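Long-range contacts in trans-2-enoyl-CoA reductase [NADH] (Treponema denticola ATCC 35405, PDB 4GGO), which catalyses the NADH-dependent reduction of the carbon-carbon double bond of trans-2-enoyl-CoA substrates such as crotonyl-CoA, a step in fatty acid synthesis: residues A199-V204 with G250-H255; V165-G170 with E191-E196; K300-K305 with E347-A352; V276-V281 with A296-V301. All blocks are in the same frame, centred on the assembly; numbering follows the deposited sequence.

How the interactions relate
The four contacts fall into two pairs on a Rossmann-type fold. Interactions 1 and 2 lie with their centres 12 Å apart and both use helix 195-205. They meet through Thr201 and Val165, and through Lys251 and Phe169. Interactions 3 and 4 have centres 10 Å apart, share Lys300 and Val301 of helix 291-305, and touch where Val349 packs on Leu298. The centres of interactions 1 and 3 are 30 Å apart. Along the chain, interaction 2 closes before interaction 1 opens, and interactions 4 and 3 follow. The NAD(+) site has residues in interaction 1 (Lys253) and interaction 4 (Leu280 and Val281), so each pair includes cofactor-binding residues.

Interaction 1 (A199-V204 with G250-H255); sequences AATVKV and GKAKEH
Val202 packs against His255, Ala252 and Lys251 where helices 195-205 and 248-266 cross. The segment axes approach to 8.3 Å with an angle of 43° between their directions. This is close helix packing. The CA atoms of Val202 and Ala252 are 4.4 Å apart, and the small Ala252 side chain lets the backbones come this near. Thr201 and Ala252 form the buried part. Here Ala252 CB rests 4.0 Å from Thr201 O and 4.3 Å from the methyl carbon Thr201 CG2. The Thr201 hydroxyl has its partners elsewhere, in Glu197 O and Val165 N. The closest packing is at Val202, which divides its two methyls between different partners. CG1 is anti to the backbone N (chi1 175°) and touches the imidazole at His255 CD2, 3.7 Å away. It approaches the ring obliquely, and the two side chains cross at about a right angle. CG2 lies 4.0 Å from both Lys251 CB and Ala252 N. Lys251 is the loose, partly exposed side: beyond CB its chain bends and leads away from the contact. No hydrogen bond joins the two segments, so the pairing is purely van der Waals. The imidazole is held from outside by a hydrogen bond between His255 ND1 and Gly207 N, just past the end of helix 195-205. Lys253, an NAD(+)-binding residue, takes no part in this packing and makes a salt bridge to Glu257. Helix 248-266 leads into strand 270-276 of the parallel sheet, while Val204 points away from helix 248-266 and packs on His162 of strand 161-163.

Interaction 2 (V165-G170 with E191-E196); sequences VLKPFG and EPANDE
Ala193 N donates a hydrogen bond of 2.9 Å to Pro168 O, with an N-H...O angle of 157°, and so ties two extended loop segments together. The same oxygen also receives a CA-H...O contact from Pro192 CA at 3.3 Å. A water bridges the backbones a little further on, accepting from Gly170 N and donating to Ala193 O. It sits at the edge of the Phe169 ring, in its plane, and Ala193 O also lies at that edge, 3.9 Å from Phe169 CD1. Around the Ala193 methyl the packing is apolar. Lys167 CE touches Ala193 CB at 3.9 Å, and Phe169 CE1 and Val165 CG2 come up at slightly longer range. The aliphatic chain of Lys167 also runs over Glu191 O, with CD 3.1 Å from that oxygen. Pro168 CD adds a second contact to it. Glu191 O is thus buried among carbons with no hydrogen-bond partner in the model. The Lys167 chain bends at chi3 (-69°), which places CE by the Ala193 methyl; NZ makes a salt bridge to Glu197. Pro192 CG meets Gly170 O at 3.7 Å. In the chain, segment 165-170 precedes strand 173-178 and segment 191-196 follows strand 185-190. Asn194 N-caps helix 195-205, and Thr248 of helix 248-266 hydrogen-bonds the backbone of Val165 and Lys167.

Interaction 3 (K300-K305 with E347-A352); sequences KVMKEK and EDVQKA
Val301 and Ala352 meet at the apolar centre, with Val301 CG1 3.7 Å from Ala352 CB. Val301 has CG1 anti to the backbone N (chi1 171°), and that methyl also reaches Val349 O at 4.1 Å. Its other methyl, CG2, packs against the backbone carbon of Ala352. Next to this pair, Met302 CG lies 4.0 Å from Val349 CG1, and the two side chains cross at about a right angle. Val301, Met302 and Val349 are buried. These contacts join helices 291-305 and 347-359, whose segment axes are 9.8 Å apart and run at 134°. In the Rossmann-type fold, helix 291-305 comes after strand 270-276, and helix 347-359 follows strand 338-339, its neighbour in the parallel sheet. Further out, the aliphatic part of Lys305 covers the second methyl of Val349, with Lys305 CD 3.9 Å from Val349 CG2. The Lys305 and Asp348 side chains then run antiparallel alongside one another. Lys305 NZ, turned by a bend at chi4 (-65°), forms a salt bridge with Asp348 OD2 at 3.2 Å, weak as a hydrogen bond. Asp348 OD1 lies close to Glu346 OE1, and the nearby lysine charge may offset that repulsion.

Interaction 4 (V276-V281 with A296-V301); sequences VNKGLV and ASLFKV
The Phe299 ring is met at its edge by the loop 276-281. Gly279 O, Leu280 CA and Val281 CG2 all lie near the ring plane. Gly279 O approaches Phe299 CE1 at 4.1 Å, and Val281 CG2 comes within 4.0 Å of Phe299 CE2. The Leu280 backbone passes the far end of the ring, its CA 4.4 Å from Phe299 CZ. Helix 291-305 thus backs this loop through Phe299. His308, from outside the two segments, makes an edge-to-face contact with this ring. Lys278 NZ stands obliquely to the ring, 3.9 Å from Phe299 CE1. It is also 4.4 Å from Leu298 CD2, so the ammonium group has apolar neighbours. Its chain curls at chi3 (-67°) and chi4 (-69°). Lys278 NZ thereby donates a 2.9 Å hydrogen bond to Gly279 O of the next residue, with a C=O...donor angle of 165°. A weak bond to Glu309 O adds to this. The loop closes on its own lysine, and the buried charge has carbonyl oxygens beside it. The backbone is fixed further by Gly279 N bonding Glu344 OE1 and by Lys278 O bonding Tyr62 OH, Tyr62 being an NAD(+)-binding residue. Leu280 and Val281 bind NAD(+), and Tyr234, a substrate-binding residue, lies close to Gly279. A loop leaving the C-terminal end of a parallel strand, here 270-276, to line the cofactor site is characteristic of Rossmann-fold enzymes.

Interaction 1 (A199-V204 with G250-H255)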
loop_
_atom_site.group_PDB
_atom_site.type_symbol
_atom_site.label_atom_id
_atom_site.label_comp_id
_atom_site.label_asym_id
_atom_site.label_seq_id
_atom_site.Cartn_x
_atom_site.Cartn_y
_atom_site.Cartn_z
ATOM N N ALA A 199 20.662 -8.686 3.938
ATOM C CA ALA A 199 20.186 -9.829 3.171
ATOM C C ALA A 199 18.749 -10.172 3.544
ATOM O O ALA A 199 17.924 -10.464 2.677
ATOM C CB ALA A 199 21.093 -11.031 3.390
ATOM N N ALA A 200 18.458 -10.128 4.840
ATOM C CA ALA A 200 17.125 -10.436 5.344
ATOM C C ALA A 200 16.085 -9.451 4.821
ATOM O O ALA A 200 14.969 -9.839 4.476
ATOM C CB ALA A 200 17.124 -10.452 6.866
ATOM N N THR A 201 16.456 -8.176 4.761
ATOM C CA THR A 201 15.555 -7.138 4.270
ATOM C C THR A 201 15.204 -7.368 2.803
ATOM O O THR A 201 14.048 -7.227 2.403
ATOM C CB THR A 201 16.161 -5.732 4.454
ATOM O OG1 THR A 201 16.411 -5.501 5.846
ATOM C CG2 THR A 201 15.211 -4.662 3.933
ATOM N N VAL A 202 16.205 -7.732 2.007
ATOM C CA VAL A 202 15.990 -8.060 0.601
ATOM C C VAL A 202 15.116 -9.305 0.471
ATOM O O VAL A 202 14.255 -9.385 -0.408
ATOM C CB VAL A 202 17.328 -8.280 -0.139
ATOM C CG1 VAL A 202 17.085 -8.736 -1.570
ATOM C CG2 VAL A 202 18.161 -7.007 -0.119
ATOM N N LYS A 203 15.339 -10.271 1.356
ATOM C CA LYS A 203 14.547 -11.497 1.383
ATOM C C LYS A 203 13.071 -11.198 1.609
ATOM O O LYS A 203 12.199 -11.854 1.039
ATOM C CB LYS A 203 15.055 -12.436 2.480
ATOM C CG LYS A 203 15.950 -13.557 1.983
ATOM C CD LYS A 203 15.169 -14.538 1.125
ATOM C CE LYS A 203 16.046 -15.684 0.651
ATOM N NZ LYS A 203 15.297 -16.630 -0.222
ATOM N N VAL A 204 12.798 -10.197 2.440
ATOM C CA VAL A 204 11.430 -9.866 2.818
ATOM C C VAL A 204 10.794 -8.829 1.889
ATOM O O VAL A 204 9.634 -8.966 1.497
ATOM C CB VAL A 204 11.364 -9.362 4.276
ATOM C CG1 VAL A 204 9.945 -8.976 4.648
ATOM C CG2 VAL A 204 11.892 -10.425 5.227
ATOM N N GLY A 250 16.694 0.551 0.301
ATOM C CA GLY A 250 17.216 0.833 -1.023
ATOM C C GLY A 250 17.666 -0.406 -1.768
ATOM O O GLY A 250 17.484 -0.509 -2.979
ATOM N N LYS A 251 18.255 -1.351 -1.045
ATOM C CA LYS A 251 18.708 -2.595 -1.656
ATOM C C LYS A 251 17.528 -3.485 -2.036
ATOM O O LYS A 251 17.554 -4.155 -3.069
ATOM C CB LYS A 251 19.670 -3.340 -0.727
ATOM C CG LYS A 251 21.140 -3.097 -1.042
ATOM C CD LYS A 251 21.464 -1.612 -1.078
ATOM C CE LYS A 251 22.859 -1.357 -1.623
ATOM N NZ LYS A 251 23.173 0.098 -1.661
ATOM N N ALA A 252 16.496 -3.478 -1.201
ATOM C CA ALA A 252 15.294 -4.261 -1.464
ATOM C C ALA A 252 14.583 -3.759 -2.716
ATOM O O ALA A 252 14.113 -4.552 -3.534
ATOM C CB ALA A 252 14.362 -4.215 -0.271
ATOM N N LYS A 253 14.513 -2.439 -2.861
ATOM C CA LYS A 253 13.898 -1.828 -4.035
ATOM C C LYS A 253 14.697 -2.149 -5.294
ATOM O O LYS A 253 14.123 -2.392 -6.355
ATOM C CB LYS A 253 13.777 -0.312 -3.858
ATOM C CG LYS A 253 13.113 0.397 -5.029
ATOM C CD LYS A 253 12.837 1.862 -4.714
ATOM C CE LYS A 253 14.121 2.665 -4.615
ATOM N NZ LYS A 253 14.826 2.720 -5.926
ATOM N N GLU A 254 16.020 -2.145 -5.170
ATOM C CA GLU A 254 16.894 -2.509 -6.280
ATOM C C GLU A 254 16.618 -3.934 -6.744
ATOM O O GLU A 254 16.631 -4.221 -7.941
ATOM C CB GLU A 254 18.363 -2.375 -5.879
ATOM C CG GLU A 254 18.889 -0.951 -5.885
ATOM C CD GLU A 254 20.366 -0.886 -5.551
ATOM O OE1 GLU A 254 20.926 -1.920 -5.131
ATOM O OE2 GLU A 254 20.968 0.197 -5.710
ATOM N N HIS A 255 16.369 -4.821 -5.787
ATOM C CA HIS A 255 16.038 -6.204 -6.097
ATOM C C HIS A 255 14.667 -6.270 -6.763
ATOM O O HIS A 255 14.446 -7.068 -7.674
ATOM C CB HIS A 255 16.057 -7.059 -4.829
ATOM C CG HIS A 255 15.961 -8.530 -5.091
ATOM N ND1 HIS A 255 14.762 -9.169 -5.322
ATOM C CD2 HIS A 255 16.917 -9.487 -5.160
ATOM C CE1 HIS A 255 14.983 -10.457 -5.522
ATOM N NE2 HIS A 255 16.282 -10.676 -5.430
#

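Interaction 2 (V165-G170 with E191-E196)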
loop_
_atom_site.group_PDB
_atom_site.type_symbol
_atom_site.label_atom_id
_atom_site.label_comp_id
_atom_site.label_asym_id
_atom_site.label_seq_id
_atom_site.Cartn_x
_atom_site.Cartn_y
_atom_site.Cartn_z
ATOM N N VAL A 165 14.752 -4.854 8.279
ATOM C CA VAL A 165 15.083 -3.679 9.074
ATOM C C VAL A 165 15.049 -2.428 8.199
ATOM O O VAL A 165 15.155 -2.512 6.975
ATOM C CB VAL A 165 16.475 -3.798 9.730
ATOM C CG1 VAL A 165 16.569 -5.074 10.557
ATOM C CG2 VAL A 165 17.569 -3.759 8.673
ATOM N N LEU A 166 14.891 -1.271 8.832
ATOM C CA LEU A 166 14.879 0.000 8.120
ATOM C C LEU A 166 16.062 0.840 8.576
ATOM O O LEU A 166 15.916 1.723 9.422
ATOM C CB LEU A 166 13.578 0.753 8.395
ATOM C CG LEU A 166 12.276 -0.034 8.238
ATOM C CD1 LEU A 166 11.079 0.853 8.540
ATOM C CD2 LEU A 166 12.167 -0.633 6.845
ATOM N N LYS A 167 17.239 0.562 8.021
ATOM C CA LYS A 167 18.472 1.172 8.508
ATOM C C LYS A 167 19.439 1.528 7.374
ATOM O O LYS A 167 19.380 0.937 6.296
ATOM C CB LYS A 167 19.141 0.246 9.535
ATOM C CG LYS A 167 18.346 0.099 10.832
ATOM C CD LYS A 167 19.109 -0.628 11.927
ATOM C CE LYS A 167 19.313 -2.091 11.607
ATOM N NZ LYS A 167 19.682 -2.842 12.841
ATOM N N PRO A 168 20.331 2.506 7.612
ATOM C CA PRO A 168 21.309 2.900 6.594
ATOM C C PRO A 168 22.526 1.981 6.587
ATOM O O PRO A 168 22.580 1.022 7.356
ATOM C CB PRO A 168 21.729 4.293 7.055
ATOM C CG PRO A 168 21.633 4.215 8.537
ATOM C CD PRO A 168 20.430 3.350 8.817
ATOM N N PHE A 169 23.490 2.276 5.720
ATOM C CA PHE A 169 24.762 1.564 5.712
ATOM C C PHE A 169 25.903 2.528 6.016
ATOM O O PHE A 169 25.859 3.696 5.631
ATOM C CB PHE A 169 25.007 0.883 4.361
ATOM C CG PHE A 169 24.095 -0.280 4.088
ATOM C CD1 PHE A 169 24.144 -1.419 4.872
ATOM C CD2 PHE A 169 23.203 -0.241 3.031
ATOM C CE1 PHE A 169 23.307 -2.490 4.616
ATOM C CE2 PHE A 169 22.366 -1.308 2.768
ATOM C CZ PHE A 169 22.418 -2.433 3.561
ATOM N N GLY A 170 26.923 2.034 6.711
ATOM C CA GLY A 170 28.095 2.835 7.014
ATOM C C GLY A 170 27.944 3.705 8.247
ATOM O O GLY A 170 28.496 3.400 9.305
ATOM N N GLU A 191 20.698 3.164 13.389
ATOM C CA GLU A 191 22.067 2.662 13.340
ATOM C C GLU A 191 22.318 1.922 12.029
ATOM O O GLU A 191 21.388 1.388 11.434
ATOM C CB GLU A 191 22.327 1.733 14.530
ATOM C CG GLU A 191 22.031 2.351 15.892
ATOM C CD GLU A 191 23.142 3.259 16.393
ATOM O OE1 GLU A 191 23.621 3.037 17.526
ATOM O OE2 GLU A 191 23.532 4.197 15.666
ATOM N N PRO A 192 23.578 1.898 11.567
ATOM C CA PRO A 192 23.900 1.173 10.332
ATOM C C PRO A 192 23.691 -0.334 10.481
ATOM O O PRO A 192 23.928 -0.887 11.553
ATOM C CB PRO A 192 25.383 1.494 10.111
ATOM C CG PRO A 192 25.896 1.879 11.458
ATOM C CD PRO A 192 24.757 2.573 12.135
ATOM N N ALA A 193 23.246 -0.983 9.411
ATOM C CA ALA A 193 22.911 -2.402 9.457
ATOM C C ALA A 193 24.074 -3.293 9.031
ATOM O O ALA A 193 24.995 -2.848 8.345
ATOM C CB ALA A 193 21.688 -2.684 8.597
ATOM N N ASN A 194 24.018 -4.556 9.447
ATOM C CA ASN A 194 25.018 -5.545 9.054
ATOM C C ASN A 194 24.588 -6.356 7.832
ATOM O O ASN A 194 23.483 -6.178 7.317
ATOM C CB ASN A 194 25.355 -6.471 10.230
ATOM C CG ASN A 194 24.125 -7.130 10.832
ATOM O OD1 ASN A 194 23.228 -7.576 10.117
ATOM N ND2 ASN A 194 24.074 -7.184 12.159
ATOM N N ASP A 195 25.464 -7.249 7.379
ATOM C CA ASP A 195 25.215 -8.040 6.176
ATOM C C ASP A 195 24.002 -8.963 6.307
ATOM O O ASP A 195 23.328 -9.248 5.318
ATOM C CB ASP A 195 26.463 -8.847 5.797
ATOM C CG ASP A 195 27.512 -8.005 5.094
ATOM O OD1 ASP A 195 27.403 -6.762 5.121
ATOM O OD2 ASP A 195 28.453 -8.591 4.519
ATOM N N GLU A 196 23.726 -9.424 7.524
ATOM C CA GLU A 196 22.566 -10.277 7.767
ATOM C C GLU A 196 21.255 -9.510 7.622
ATOM O O GLU A 196 20.353 -9.939 6.903
ATOM C CB GLU A 196 22.643 -10.929 9.151
ATOM C CG GLU A 196 23.366 -12.266 9.163
ATOM C CD GLU A 196 23.061 -13.086 10.403
ATOM O OE1 GLU A 196 22.645 -12.495 11.422
ATOM O OE2 GLU A 196 23.228 -14.322 10.353
HETATM O O HOH W 1 26.865 -0.849 7.705
#

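Interaction 3 (K300-K305 with E347-A352)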
loop_
_atom_site.group_PDB
_atom_site.type_symbol
_atom_site.label_atom_id
_atom_site.label_comp_id
_atom_site.label_asym_id
_atom_site.label_seq_id
_atom_site.Cartn_x
_atom_site.Cartn_y
_atom_site.Cartn_z
ATOM N N LYS A 300 0.796 19.190 4.057
ATOM C CA LYS A 300 0.494 20.612 4.158
ATOM C C LYS A 300 0.685 21.318 2.819
ATOM O O LYS A 300 -0.202 22.028 2.344
ATOM C CB LYS A 300 1.382 21.262 5.217
ATOM C CG LYS A 300 1.073 22.728 5.471
ATOM C CD LYS A 300 -0.315 22.894 6.064
ATOM C CE LYS A 300 -0.524 24.301 6.596
ATOM N NZ LYS A 300 -1.839 24.442 7.283
ATOM N N VAL A 301 1.849 21.114 2.215
ATOM C CA VAL A 301 2.187 21.748 0.949
ATOM C C VAL A 301 1.265 21.301 -0.186
ATOM O O VAL A 301 0.752 22.127 -0.943
ATOM C CB VAL A 301 3.655 21.466 0.562
ATOM C CG1 VAL A 301 3.942 21.947 -0.848
ATOM C CG2 VAL A 301 4.603 22.122 1.560
ATOM N N MET A 302 1.049 19.993 -0.297
ATOM C CA MET A 302 0.278 19.453 -1.412
ATOM C C MET A 302 -1.219 19.754 -1.316
ATOM O O MET A 302 -1.893 19.903 -2.335
ATOM C CB MET A 302 0.541 17.953 -1.582
ATOM C CG MET A 302 1.999 17.639 -1.896
ATOM S SD MET A 302 2.312 15.927 -2.358
ATOM C CE MET A 302 1.688 15.904 -4.038
ATOM N N LYS A 303 -1.735 19.856 -0.095
ATOM C CA LYS A 303 -3.133 20.231 0.092
ATOM C C LYS A 303 -3.355 21.695 -0.284
ATOM O O LYS A 303 -4.404 22.053 -0.820
ATOM C CB LYS A 303 -3.595 19.960 1.526
ATOM C CG LYS A 303 -3.868 18.488 1.812
ATOM C CD LYS A 303 -4.228 18.246 3.272
ATOM C CE LYS A 303 -4.526 16.773 3.521
ATOM N NZ LYS A 303 -4.919 16.505 4.932
ATOM N N GLU A 304 -2.360 22.534 -0.008
ATOM C CA GLU A 304 -2.428 23.941 -0.386
ATOM C C GLU A 304 -2.290 24.119 -1.898
ATOM O O GLU A 304 -2.917 24.997 -2.486
ATOM C CB GLU A 304 -1.357 24.760 0.344
ATOM C CG GLU A 304 -1.614 24.930 1.832
ATOM C CD GLU A 304 -0.676 25.931 2.479
ATOM O OE1 GLU A 304 0.153 26.528 1.758
ATOM O OE2 GLU A 304 -0.768 26.123 3.709
ATOM N N LYS A 305 -1.472 23.275 -2.520
ATOM C CA LYS A 305 -1.248 23.349 -3.960
ATOM C C LYS A 305 -2.383 22.701 -4.749
ATOM O O LYS A 305 -2.633 23.057 -5.900
ATOM C CB LYS A 305 0.088 22.703 -4.332
ATOM C CG LYS A 305 1.308 23.499 -3.898
ATOM C CD LYS A 305 2.591 22.849 -4.392
ATOM C CE LYS A 305 3.805 23.715 -4.091
ATOM N NZ LYS A 305 3.774 25.002 -4.840
ATOM N N GLU A 347 9.562 19.699 -8.410
ATOM C CA GLU A 347 10.523 20.633 -7.838
ATOM C C GLU A 347 9.850 21.670 -6.944
ATOM O O GLU A 347 10.336 21.969 -5.855
ATOM C CB GLU A 347 11.316 21.329 -8.945
ATOM C CG GLU A 347 12.404 22.254 -8.424
ATOM C CD GLU A 347 13.031 23.096 -9.511
ATOM O OE1 GLU A 347 13.538 22.521 -10.497
ATOM O OE2 GLU A 347 13.022 24.336 -9.377
ATOM N N ASP A 348 8.722 22.206 -7.404
ATOM C CA ASP A 348 8.013 23.234 -6.651
ATOM C C ASP A 348 7.475 22.684 -5.329
ATOM O O ASP A 348 7.423 23.394 -4.324
ATOM C CB ASP A 348 6.896 23.854 -7.498
ATOM C CG ASP A 348 5.755 22.891 -7.770
ATOM O OD1 ASP A 348 5.955 21.917 -8.529
ATOM O OD2 ASP A 348 4.650 23.119 -7.234
ATOM N N VAL A 349 7.090 21.412 -5.334
ATOM C CA VAL A 349 6.633 20.760 -4.115
ATOM C C VAL A 349 7.791 20.530 -3.146
ATOM O O VAL A 349 7.714 20.908 -1.979
ATOM C CB VAL A 349 5.928 19.419 -4.410
ATOM C CG1 VAL A 349 5.683 18.646 -3.113
ATOM C CG2 VAL A 349 4.618 19.655 -5.152
ATOM N N GLN A 350 8.867 19.922 -3.641
ATOM C CA GLN A 350 10.009 19.566 -2.801
ATOM C C GLN A 350 10.714 20.778 -2.192
ATOM O O GLN A 350 11.190 20.722 -1.059
ATOM C CB GLN A 350 11.007 18.708 -3.585
ATOM C CG GLN A 350 10.521 17.287 -3.847
ATOM C CD GLN A 350 10.249 16.521 -2.565
ATOM O OE1 GLN A 350 11.091 16.468 -1.668
ATOM N NE2 GLN A 350 9.063 15.931 -2.469
ATOM N N LYS A 351 10.781 21.873 -2.942
ATOM C CA LYS A 351 11.401 23.085 -2.426
ATOM C C LYS A 351 10.543 23.720 -1.336
ATOM O O LYS A 351 11.062 24.236 -0.348
ATOM C CB LYS A 351 11.687 24.073 -3.558
ATOM C CG LYS A 351 12.842 23.642 -4.446
ATOM C CD LYS A 351 13.321 24.777 -5.335
ATOM C CE LYS A 351 12.236 25.217 -6.299
ATOM N NZ LYS A 351 12.754 26.204 -7.285
ATOM N N ALA A 352 9.228 23.663 -1.512
ATOM C CA ALA A 352 8.304 24.179 -0.511
ATOM C C ALA A 352 8.349 23.334 0.763
ATOM O O ALA A 352 8.288 23.862 1.874
ATOM C CB ALA A 352 6.892 24.228 -1.069
#

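Interaction 4 (V276-V281 with A296-V301)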
loop_
_atom_site.group_PDB
_atom_site.type_symbol
_atom_site.label_atom_id
_atom_site.label_comp_id
_atom_site.label_asym_id
_atom_site.label_seq_id
_atom_site.Cartn_x
_atom_site.Cartn_y
_atom_site.Cartn_z
ATOM N N VAL A 276 6.271 3.237 -8.553
ATOM C CA VAL A 276 6.704 4.075 -7.445
ATOM C C VAL A 276 5.574 5.015 -7.055
ATOM O O VAL A 276 5.191 5.896 -7.825
ATOM C CB VAL A 276 7.958 4.892 -7.801
ATOM C CG1 VAL A 276 8.539 5.534 -6.549
ATOM C CG2 VAL A 276 8.993 4.003 -8.470
ATOM N N ASN A 277 5.035 4.812 -5.857
ATOM C CA ASN A 277 3.911 5.604 -5.379
ATOM C C ASN A 277 4.356 6.729 -4.450
ATOM O O ASN A 277 5.535 6.832 -4.106
ATOM C CB ASN A 277 2.891 4.707 -4.677
ATOM C CG ASN A 277 2.310 3.649 -5.601
ATOM O OD1 ASN A 277 2.740 3.500 -6.746
ATOM N ND2 ASN A 277 1.330 2.904 -5.101
ATOM N N LYS A 278 3.409 7.571 -4.047
ATOM C CA LYS A 278 3.720 8.696 -3.172
ATOM C C LYS A 278 3.890 8.243 -1.726
ATOM O O LYS A 278 3.538 7.118 -1.370
ATOM C CB LYS A 278 2.634 9.771 -3.256
ATOM C CG LYS A 278 1.367 9.446 -2.478
ATOM C CD LYS A 278 0.337 10.561 -2.602
ATOM C CE LYS A 278 0.795 11.835 -1.907
ATOM N NZ LYS A 278 0.815 11.681 -0.424
ATOM N N GLY A 279 4.431 9.129 -0.896
ATOM C CA GLY A 279 4.611 8.839 0.512
ATOM C C GLY A 279 3.304 8.920 1.271
ATOM O O GLY A 279 2.439 9.736 0.954
ATOM N N LEU A 280 3.161 8.065 2.276
ATOM C CA LEU A 280 1.948 8.023 3.080
ATOM C C LEU A 280 2.262 7.499 4.474
ATOM O O LEU A 280 3.320 6.911 4.700
ATOM C CB LEU A 280 0.893 7.125 2.426
ATOM C CG LEU A 280 1.061 5.612 2.612
ATOM C CD1 LEU A 280 -0.238 4.887 2.303
ATOM C CD2 LEU A 280 2.188 5.060 1.750
ATOM N N VAL A 281 1.339 7.714 5.405
ATOM C CA VAL A 281 1.499 7.206 6.758
ATOM C C VAL A 281 1.373 5.690 6.761
ATOM O O VAL A 281 0.346 5.144 6.356
ATOM C CB VAL A 281 0.446 7.791 7.716
ATOM C CG1 VAL A 281 0.595 7.178 9.103
ATOM C CG2 VAL A 281 0.566 9.305 7.778
ATOM N N ALA A 296 4.124 15.138 7.140
ATOM C CA ALA A 296 3.286 16.198 7.693
ATOM C C ALA A 296 3.469 17.493 6.905
ATOM O O ALA A 296 2.509 18.224 6.656
ATOM C CB ALA A 296 3.607 16.418 9.163
ATOM N N SER A 297 4.708 17.765 6.512
ATOM C CA SER A 297 5.014 18.943 5.715
ATOM C C SER A 297 4.525 18.760 4.283
ATOM O O SER A 297 4.026 19.700 3.666
ATOM C CB SER A 297 6.518 19.217 5.728
ATOM O OG SER A 297 6.996 19.340 7.057
ATOM N N LEU A 298 4.673 17.544 3.765
ATOM C CA LEU A 298 4.244 17.219 2.408
ATOM C C LEU A 298 2.734 17.354 2.273
ATOM O O LEU A 298 2.242 17.922 1.299
ATOM C CB LEU A 298 4.673 15.798 2.031
ATOM C CG LEU A 298 4.380 15.359 0.594
ATOM C CD1 LEU A 298 5.279 16.104 -0.385
ATOM C CD2 LEU A 298 4.544 13.854 0.442
ATOM N N PHE A 299 2.005 16.828 3.254
ATOM C CA PHE A 299 0.548 16.916 3.259
ATOM C C PHE A 299 0.114 18.379 3.255
ATOM O O PHE A 299 -0.810 18.764 2.540
ATOM C CB PHE A 299 -0.045 16.207 4.480
ATOM C CG PHE A 299 0.157 14.712 4.488
ATOM C CD1 PHE A 299 0.652 14.051 3.376
ATOM C CD2 PHE A 299 -0.161 13.968 5.613
ATOM C CE1 PHE A 299 0.835 12.678 3.388
ATOM C CE2 PHE A 299 0.017 12.596 5.631
ATOM C CZ PHE A 299 0.515 11.952 4.515
ATOM N N LYS A 300 0.796 19.190 4.057
ATOM C CA LYS A 300 0.494 20.612 4.158
ATOM C C LYS A 300 0.685 21.318 2.819
ATOM O O LYS A 300 -0.202 22.028 2.344
ATOM C CB LYS A 300 1.382 21.262 5.217
ATOM C CG LYS A 300 1.073 22.728 5.471
ATOM C CD LYS A 300 -0.315 22.894 6.064
ATOM C CE LYS A 300 -0.524 24.301 6.596
ATOM N NZ LYS A 300 -1.839 24.442 7.283
ATOM N N VAL A 301 1.849 21.114 2.215
ATOM C CA VAL A 301 2.187 21.748 0.949
ATOM C C VAL A 301 1.265 21.301 -0.186
ATOM O O VAL A 301 0.752 22.127 -0.943
ATOM C CB VAL A 301 3.655 21.466 0.562
ATOM C CG1 VAL A 301 3.942 21.947 -0.848
ATOM C CG2 VAL A 301 4.603 22.122 1.560
#